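Local structure of aldehyde Dehydrogenase (Burkholderia cenocepacia, 4O6R) at residues A[344-347]-A[348-351]; A[332-335]-A[336-339]; A[65-68]-A[69-73]. The protein probably oxidises aldehydes to acids with NAD or NADP as cofactor, as other members of the aldehyde dehydrogenase family do, and binds adenosine monophosphate. All coordinates share one frame; numbering follows the deposited sequence. Where two conformers were deposited one is given.

In the fold
From the N terminus, interaction 3 comes first. Residues 65-73 form the turn that joins helix 47-66 to helix 69-85, next to a second subunit. Interaction 2 follows later, where residues 332-339 open helix 334-349 near the bound AMP. Interaction 1, at residues 344-351, closes that same helix just before strand 353-356, an outermost strand of the seven-stranded sheet within the chain. All are local, each within one continuous stretch, and close no long loop. They lie in series, and none encloses or crosses another. Interactions 1 and 2 share a helix, with centres about 18 Å apart. Interaction 3 lies across the chain's centre from both, its centre about 43 Å from that of interaction 2.

Interaction 1 of 3, residues A[344-347]-A[348-351]; sequences VDVA and REQG
Arg348, Glu349 and Gln350 lie one turn on from Val344, Asp345 and Val346 and bond to them, at the C-terminal end of helix 334-349. The helix closes in a Schellman motif. Its regular bonds run from Arg348 to Val344 and from Glu349 to Asp345. Glu349 N reaches Asp345 O at 2.9 Å, in a bond of 169° at the hydrogen. Gln350 N then bonds Val346 O at 3.0 Å and Ala347 O more weakly.

Glu349 CG lies anti to its own carbonyl carbon (chi1 -70°), which turns the chain back along the helix. In the conformer given, one of two deposited, Glu349 CG sits 3.1 Å from Asp345 O. The Glu349 side chain passes at a slant to Val346, with Glu349 OE2 4.1 Å from Val346 CG2. Arg348 runs alongside Val344, both pointing the same way, and the extended arginine chain brings Arg348 NE to 4.0 Å from Val344 CG1. Opposite charges come near on the exposed side without touching: Asp345 OD1 and Arg348 NE are 5.5 Å apart. Any attraction there is probably modest.

Helix 385-388 covers the inner side. Val346 rests on Arg385 and Ala347 on Val386. Gln350 OE1 accepts a hydrogen bond from Arg385 N, which ties the helix end to that neighbour.

Gln350 is the first residue to leave helical angles, and Gly351 follows with a positive phi of 82°. This is the C-prime residue of the motif. The chain turns back there, so that Gly352 N pairs with Ala347 O, and Gly351 N bonds Arg348 O at 2.9 Å.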
ATOM      1  N   VAL A 344     -11.777 -43.861  15.390  1.00 13.17           N
ATOM      2  CA  VAL A 344     -12.891 -44.689  14.873  1.00 13.91           C
ATOM      3  C   VAL A 344     -13.652 -45.355  16.040  1.00 14.75           C
ATOM      4  O   VAL A 344     -14.879 -45.320  16.075  1.00 14.81           O
ATOM      5  CB  VAL A 344     -12.418 -45.775  13.852  1.00 14.15           C
ATOM      6  CG1 VAL A 344     -13.563 -46.696  13.467  1.00 14.47           C
ATOM      7  CG2 VAL A 344     -11.819 -45.129  12.629  1.00 13.93           C
ATOM      8  N   ASP A 345     -12.918 -45.932  16.998  1.00 15.66           N
ATOM      9  CA  ASP A 345     -13.515 -46.552  18.196  1.00 17.02           C
ATOM     10  C   ASP A 345     -14.309 -45.522  18.968  1.00 16.13           C
ATOM     11  O   ASP A 345     -15.458 -45.771  19.299  1.00 15.85           O
ATOM     12  CB  ASP A 345     -12.455 -47.155  19.128  1.00 18.77           C
ATOM     13  CG  ASP A 345     -11.737 -48.348  18.516  1.00 20.49           C
ATOM     14  OD1 ASP A 345     -12.251 -48.935  17.547  1.00 22.07           O
ATOM     15  OD2 ASP A 345     -10.631 -48.681  18.987  1.00 22.72           O
ATOM     16  N   VAL A 346     -13.713 -44.345  19.163  1.00 15.30           N
ATOM     17  CA  VAL A 346     -14.381 -43.233  19.847  1.00 15.07           C
ATOM     18  C   VAL A 346     -15.685 -42.874  19.123  1.00 14.70           C
ATOM     19  O   VAL A 346     -16.717 -42.694  19.749  1.00 15.15           O
ATOM     20  CB  VAL A 346     -13.461 -41.988  19.992  1.00 14.74           C
ATOM     21  CG1 VAL A 346     -14.238 -40.800  20.548  1.00 14.72           C
ATOM     22  CG2 VAL A 346     -12.295 -42.281  20.913  1.00 15.22           C
ATOM     23  N   ALA A 347     -15.630 -42.771  17.806  1.00 14.07           N
ATOM     24  CA  ALA A 347     -16.790 -42.392  17.031  1.00 13.90           C
ATOM     25  C   ALA A 347     -17.943 -43.369  17.277  1.00 14.42           C
ATOM     26  O   ALA A 347     -19.064 -42.946  17.562  1.00 13.72           O
ATOM     27  CB  ALA A 347     -16.453 -42.340  15.556  1.00 13.37           C
ATOM     28  N   ARG A 348     -17.652 -44.663  17.165  1.00 15.49           N
ATOM     29  CA  ARG A 348     -18.681 -45.689  17.389  1.00 16.74           C
ATOM     30  C   ARG A 348     -19.213 -45.641  18.843  1.00 17.41           C
ATOM     31  O   ARG A 348     -20.435 -45.708  19.079  1.00 17.39           O
ATOM     32  CB  ARG A 348     -18.138 -47.094  17.068  1.00 17.82           C
ATOM     33  CG  ARG A 348     -17.785 -47.378  15.610  1.00 18.24           C
ATOM     34  CD  ARG A 348     -17.381 -48.867  15.466  1.00 19.93           C
ATOM     35  NE  ARG A 348     -16.668 -49.163  14.200  1.00 20.56           N
ATOM     36  CZ  ARG A 348     -17.287 -49.411  13.050  1.00 21.73           C
ATOM     37  NH1 ARG A 348     -18.612 -49.428  13.007  1.00 23.82           N
ATOM     38  NH2 ARG A 348     -16.610 -49.654  11.935  1.00 21.26           N
ATOM     39  N   GLU A 349     -18.297 -45.521  19.811  1.00 17.78           N
ATOM     40  CA  GLU A 349     -18.644 -45.395  21.242  0.50 18.34           C
ATOM     41  C   GLU A 349     -19.687 -44.291  21.456  1.00 18.05           C
ATOM     42  O   GLU A 349     -20.614 -44.420  22.245  1.00 18.44           O
ATOM     43  CB  GLU A 349     -17.401 -45.063  22.097  0.50 18.76           C
ATOM     44  CG  GLU A 349     -16.351 -46.161  22.258  0.50 19.32           C
ATOM     45  CD  GLU A 349     -14.963 -45.626  22.646  0.50 19.50           C
ATOM     46  OE1 GLU A 349     -13.956 -46.307  22.353  0.50 20.13           O
ATOM     47  OE2 GLU A 349     -14.849 -44.514  23.230  0.50 19.60           O
ATOM     48  N   GLN A 350     -19.538 -43.189  20.741  1.00 17.49           N
ATOM     49  CA  GLN A 350     -20.442 -42.048  20.909  1.00 17.41           C
ATOM     50  C   GLN A 350     -21.654 -42.078  19.963  1.00 16.95           C
ATOM     51  O   GLN A 350     -22.368 -41.084  19.835  1.00 17.32           O
ATOM     52  CB  GLN A 350     -19.676 -40.744  20.743  1.00 17.35           C
ATOM     53  CG  GLN A 350     -18.569 -40.587  21.772  1.00 18.01           C
ATOM     54  CD  GLN A 350     -18.225 -39.133  22.048  1.00 18.06           C
ATOM     55  OE1 GLN A 350     -17.893 -38.372  21.138  1.00 16.98           O
ATOM     56  NE2 GLN A 350     -18.293 -38.744  23.316  1.00 18.56           N
ATOM     57  N   GLY A 351     -21.901 -43.222  19.332  1.00 16.62           N
ATOM     58  CA  GLY A 351     -23.108 -43.429  18.539  1.00 16.21           C
ATOM     59  C   GLY A 351     -23.024 -42.866  17.133  1.00 15.50           C
ATOM     60  O   GLY A 351     -24.042 -42.662  16.497  1.00 15.18           O
TER

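Interaction 2 of 3, residues A[332-335]-A[336-339]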
ATOM      1  N   THR A 332       1.616 -41.056   7.658  1.00 11.97           N
ATOM      2  CA  THR A 332       3.059 -40.874   7.703  1.00 12.60           C
ATOM      3  C   THR A 332       3.760 -41.685   8.852  1.00 13.53           C
ATOM      4  O   THR A 332       4.937 -42.058   8.730  1.00 13.67           O
ATOM      5  CB  THR A 332       3.407 -39.371   7.722  1.00 12.38           C
ATOM      6  OG1 THR A 332       2.969 -38.751   6.493  1.00 12.19           O
ATOM      7  CG2 THR A 332       4.859 -39.156   7.855  1.00 12.75           C
ATOM      8  N   SER A 333       3.056 -41.982   9.941  1.00 14.02           N
ATOM      9  CA  SER A 333       3.679 -42.701  11.047  1.00 15.15           C
ATOM     10  C   SER A 333       2.742 -43.672  11.711  1.00 16.08           C
ATOM     11  O   SER A 333       1.521 -43.473  11.711  1.00 15.66           O
ATOM     12  CB  SER A 333       4.190 -41.723  12.103  1.00 15.31           C
ATOM     13  OG  SER A 333       3.099 -41.232  12.860  1.00 14.92           O
ATOM     14  N   LYS A 334       3.329 -44.711  12.296  1.00 17.17           N
ATOM     15  CA  LYS A 334       2.590 -45.690  13.068  1.00 18.96           C
ATOM     16  C   LYS A 334       1.749 -45.026  14.170  1.00 18.60           C
ATOM     17  O   LYS A 334       0.579 -45.335  14.346  1.00 17.48           O
ATOM     18  CB  LYS A 334       3.563 -46.731  13.645  1.00 20.82           C
ATOM     19  CG  LYS A 334       2.936 -47.836  14.493  1.00 23.25           C
ATOM     20  CD  LYS A 334       1.785 -48.517  13.764  1.00 24.84           C
ATOM     21  CE  LYS A 334       1.292 -49.763  14.499  1.00 27.48           C
ATOM     22  NZ  LYS A 334      -0.112 -50.057  14.068  1.00 29.26           N
ATOM     23  N   GLN A 335       2.338 -44.065  14.860  1.00 19.44           N
ATOM     24  CA  GLN A 335       1.664 -43.389  15.960  1.00 20.38           C
ATOM     25  C   GLN A 335       0.414 -42.667  15.508  1.00 19.05           C
ATOM     26  O   GLN A 335      -0.615 -42.685  16.189  1.00 18.46           O
ATOM     27  CB  GLN A 335       2.608 -42.409  16.642  1.00 21.87           C
ATOM     28  CG  GLN A 335       3.745 -43.112  17.372  1.00 24.58           C
ATOM     29  CD  GLN A 335       4.979 -43.434  16.518  1.00 26.71           C
ATOM     30  OE1 GLN A 335       4.950 -43.430  15.287  1.00 25.88           O
ATOM     31  NE2 GLN A 335       6.081 -43.755  17.206  1.00 30.07           N
ATOM     32  N   HIS A 336       0.491 -42.055  14.335  1.00 18.50           N
ATOM     33  CA  HIS A 336      -0.622 -41.314  13.825  1.00 18.23           C
ATOM     34  C   HIS A 336      -1.732 -42.274  13.363  1.00 16.99           C
ATOM     35  O   HIS A 336      -2.922 -42.012  13.610  1.00 16.13           O
ATOM     36  CB  HIS A 336      -0.165 -40.392  12.680  1.00 19.71           C
ATOM     37  CG  HIS A 336      -1.260 -39.550  12.154  1.00 21.69           C
ATOM     38  ND1 HIS A 336      -2.060 -38.792  12.987  1.00 23.04           N
ATOM     39  CD2 HIS A 336      -1.734 -39.366  10.894  1.00 22.70           C
ATOM     40  CE1 HIS A 336      -2.969 -38.164  12.260  1.00 23.19           C
ATOM     41  NE2 HIS A 336      -2.809 -38.512  10.992  1.00 23.37           N
ATOM     42  N   LEU A 337      -1.360 -43.369  12.692  1.00 16.06           N
ATOM     43  CA  LEU A 337      -2.332 -44.415  12.374  1.00 15.87           C
ATOM     44  C   LEU A 337      -3.079 -44.921  13.617  1.00 15.88           C
ATOM     45  O   LEU A 337      -4.288 -45.067  13.592  1.00 15.02           O
ATOM     46  CB  LEU A 337      -1.684 -45.611  11.689  1.00 16.63           C
ATOM     47  CG  LEU A 337      -2.603 -46.812  11.546  1.00 17.19           C
ATOM     48  CD1 LEU A 337      -3.715 -46.487  10.560  1.00 17.33           C
ATOM     49  CD2 LEU A 337      -1.868 -48.045  11.088  1.00 18.70           C
ATOM     50  N   ASP A 338      -2.349 -45.244  14.680  1.00 16.22           N
ATOM     51  CA  ASP A 338      -3.005 -45.736  15.896  1.00 16.86           C
ATOM     52  C   ASP A 338      -3.985 -44.704  16.459  1.00 16.91           C
ATOM     53  O   ASP A 338      -5.057 -45.049  16.923  1.00 16.49           O
ATOM     54  CB  ASP A 338      -1.969 -46.121  16.933  1.00 17.66           C
ATOM     55  CG  ASP A 338      -1.205 -47.376  16.541  1.00 18.72           C
ATOM     56  OD1 ASP A 338      -1.645 -48.108  15.629  1.00 18.65           O
ATOM     57  OD2 ASP A 338      -0.146 -47.604  17.137  1.00 19.89           O
ATOM     58  N   ARG A 339      -3.621 -43.431  16.368  1.00 17.10           N
ATOM     59  CA  ARG A 339      -4.481 -42.347  16.802  1.00 17.88           C
ATOM     60  C   ARG A 339      -5.785 -42.331  15.968  1.00 16.24           C
ATOM     61  O   ARG A 339      -6.872 -42.157  16.502  1.00 15.43           O
ATOM     62  CB  ARG A 339      -3.727 -41.051  16.621  1.00 20.00           C
ATOM     63  CG  ARG A 339      -4.244 -39.874  17.397  1.00 22.99           C
ATOM     64  CD  ARG A 339      -3.315 -39.475  18.569  1.00 25.62           C
ATOM     65  NE  ARG A 339      -4.229 -39.244  19.677  1.00 27.59           N
ATOM     66  CZ  ARG A 339      -5.028 -38.187  19.776  1.00 29.06           C
ATOM     67  NH1 ARG A 339      -4.934 -37.178  18.910  1.00 29.40           N
ATOM     68  NH2 ARG A 339      -5.887 -38.116  20.784  1.00 30.55           N
TER
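Lys334 and Asp338 meet across one turn at the start of helix 334-349, and their side chains pass each other at a slant. Lys334 NZ forms a salt bridge with Asp338 OD1 at 2.9 Å. The ammonium comes to the syn side of that oxygen, 15° out of the carboxylate plane. The lysine chain bends at its second torsion (chi2 52°), which brings Lys334 CE in front of both oxygens, 3.6 Å from Asp338 OD1. Lys334 NZ also lies 4.0 Å from Leu337 CD2. Lys334 touches the loop at Tyr370 as well.

Ser333 is the N-cap. Ser333 OG accepts from His336 N at 3.1 Å. Ser333 OG also lies 3.4 Å from His336 CB, so the serine hydroxyl packs at the base of the histidine side chain. Ser333 O takes the first regular helix bond, from Leu337 N at 3.0 Å.

The histidine ring turns away from the cap. The His336 side chain is about 9 Å from the bound AMP. Its ring meets that of Trp156, on the loop from strand 138-153 to helix 159-172, with planes at about 55°. His336 NE2 is hydrogen-bonded to Phe392 O, on the loop from helix 385-388 to strand 395-401.

Interaction 3 of 3, residues A[65-68]-A[69-73]; sequences SAMP and AAERG
Met67 and Pro68 pack against Glu71 and Arg72 at the short turn between helix 47-66 and helix 69-85. Pro68 is the N-cap residue of the second helix. Its O accepts two backbone N-H groups. Arg72 N lies 3.2 Å from Pro68 O, nearly in line with the carbonyl bond. Glu71 N is 2.9 Å from Pro68 O, but it approaches from above the carbonyl plane.

The buried part of the contact is held by Arg72. Met67 SD rests 3.9 Å from Arg72 CG. The arginine bends at its third torsion (chi3 -62°), and this brings NH1 toward the carbonyls of Ser65 and Met67. Ala69 CA lies over one face of the guanidinium, offset toward the rim. Ser65 O lies at its edge, near the plane. Arg72 NE is hydrogen-bonded to Ala172 O, and NH1 makes a weak bond to Trp64 O. The arginine therefore links the turn to the end of helix 159-172.

The solvent side differs in kind. The carboxylate of the exposed Glu71 has no polar partner across the turn, yet it still lies close to Met67 and Pro68. The side chain crosses both obliquely and meets them by van der Waals contact. Its extended chain leans back over the proline ring, with Glu71 CD 3.5 Å from Pro68 CD. Two conformers were deposited for this glutamate, which is consistent with a mobile side chain.

A second subunit borders the turn. Thr136 of that subunit packs on Pro68 and hydrogen-bonds Ala66 O through its hydroxyl. Within the turn, Glu71 OE1 stops 3.4 Å from Met67 CG.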
ATOM      1  N   SER A  65      21.700  -9.499   4.855  1.00 11.71           N
ATOM      2  CA  SER A  65      20.803  -8.366   4.912  1.00 11.92           C
ATOM      3  C   SER A  65      21.353  -7.195   4.062  1.00 12.47           C
ATOM      4  O   SER A  65      20.562  -6.428   3.504  1.00 12.31           O
ATOM      5  CB  SER A  65      20.550  -7.945   6.362  1.00 12.19           C
ATOM      6  OG  SER A  65      21.752  -7.615   7.055  1.00 13.15           O
ATOM      7  N   ALA A  66      22.678  -7.070   3.927  1.00 13.05           N
ATOM      8  CA  ALA A  66      23.253  -5.966   3.131  1.00 14.00           C
ATOM      9  C   ALA A  66      23.195  -6.191   1.632  1.00 14.61           C
ATOM     10  O   ALA A  66      23.323  -5.234   0.879  1.00 15.37           O
ATOM     11  CB  ALA A  66      24.694  -5.695   3.508  1.00 14.50           C
ATOM     12  N   MET A  67      23.066  -7.439   1.212  1.00 14.85           N
ATOM     13  CA  MET A  67      22.919  -7.781  -0.195  1.00 15.67           C
ATOM     14  C   MET A  67      21.680  -7.046  -0.723  1.00 14.32           C
ATOM     15  O   MET A  67      20.643  -7.012  -0.034  1.00 13.78           O
ATOM     16  CB  MET A  67      22.736  -9.300  -0.331  1.00 17.08           C
ATOM     17  CG  MET A  67      22.674  -9.812  -1.752  1.00 18.90           C
ATOM     18  SD  MET A  67      22.457 -11.607  -1.845  1.00 21.96           S
ATOM     19  CE  MET A  67      23.989 -12.075  -1.066  1.00 21.93           C
ATOM     20  N   PRO A  68      21.774  -6.475  -1.948  1.00 13.60           N
ATOM     21  CA  PRO A  68      20.602  -5.859  -2.539  1.00 12.72           C
ATOM     22  C   PRO A  68      19.458  -6.858  -2.563  1.00 11.54           C
ATOM     23  O   PRO A  68      19.672  -8.036  -2.821  1.00 10.92           O
ATOM     24  CB  PRO A  68      21.052  -5.545  -3.968  1.00 13.48           C
ATOM     25  CG  PRO A  68      22.529  -5.371  -3.856  1.00 14.23           C
ATOM     26  CD  PRO A  68      22.948  -6.384  -2.836  1.00 13.94           C
ATOM     27  N   ALA A  69      18.247  -6.365  -2.345  1.00 10.78           N
ATOM     28  CA  ALA A  69      17.051  -7.196  -2.316  1.00 10.09           C
ATOM     29  C   ALA A  69      16.919  -8.009  -3.593  1.00  9.96           C
ATOM     30  O   ALA A  69      16.592  -9.186  -3.550  1.00  9.49           O
ATOM     31  CB  ALA A  69      15.824  -6.323  -2.097  1.00  9.89           C
ATOM     32  N   ALA A  70      17.183  -7.385  -4.729  1.00 10.35           N
ATOM     33  CA  ALA A  70      17.094  -8.063  -6.014  1.00 10.64           C
ATOM     34  C   ALA A  70      18.031  -9.266  -6.110  1.00 10.88           C
ATOM     35  O   ALA A  70      17.701 -10.250  -6.788  1.00 10.74           O
ATOM     36  CB  ALA A  70      17.389  -7.102  -7.153  1.00 11.20           C
ATOM     37  N   GLU A  71      19.189  -9.176  -5.453  0.50 10.93           N
ATOM     38  CA  GLU A  71      20.175 -10.270  -5.460  0.50 11.19           C
ATOM     39  C   GLU A  71      19.723 -11.448  -4.609  0.50 10.73           C
ATOM     40  O   GLU A  71      19.879 -12.604  -5.011  0.50 10.65           O
ATOM     41  CB  GLU A  71      21.559  -9.769  -5.020  0.50 11.58           C
ATOM     42  CG  GLU A  71      22.168  -8.749  -5.971  0.50 12.30           C
ATOM     43  CD  GLU A  71      23.618  -8.391  -5.635  0.50 12.77           C
ATOM     44  OE1 GLU A  71      24.210  -9.007  -4.704  0.50 12.74           O
ATOM     45  OE2 GLU A  71      24.146  -7.481  -6.308  0.50 13.34           O
ATOM     46  N   ARG A  72      19.139 -11.167  -3.443  1.00 10.46           N
ATOM     47  CA  ARG A  72      18.481 -12.220  -2.649  1.00 10.24           C
ATOM     48  C   ARG A  72      17.354 -12.844  -3.478  1.00 10.01           C
ATOM     49  O   ARG A  72      17.198 -14.071  -3.548  1.00  9.87           O
ATOM     50  CB  ARG A  72      17.885 -11.697  -1.340  1.00 10.19           C
ATOM     51  CG  ARG A  72      18.910 -11.140  -0.382  1.00 10.68           C
ATOM     52  CD  ARG A  72      18.342 -10.985   1.022  1.00 10.80           C
ATOM     53  NE  ARG A  72      17.236 -10.052   1.064  1.00 11.24           N
ATOM     54  CZ  ARG A  72      17.316  -8.767   1.382  1.00 11.97           C
ATOM     55  NH1 ARG A  72      18.465  -8.197   1.644  1.00 12.82           N
ATOM     56  NH2 ARG A  72      16.223  -8.038   1.414  1.00 12.43           N
ATOM     57  N   GLY A  73      16.588 -11.981  -4.116  1.00 10.11           N
ATOM     58  CA  GLY A  73      15.515 -12.420  -5.013  1.00 10.36           C
ATOM     59  C   GLY A  73      16.004 -13.378  -6.102  1.00 10.58           C
ATOM     60  O   GLY A  73      15.389 -14.427  -6.362  1.00 10.25           O
TER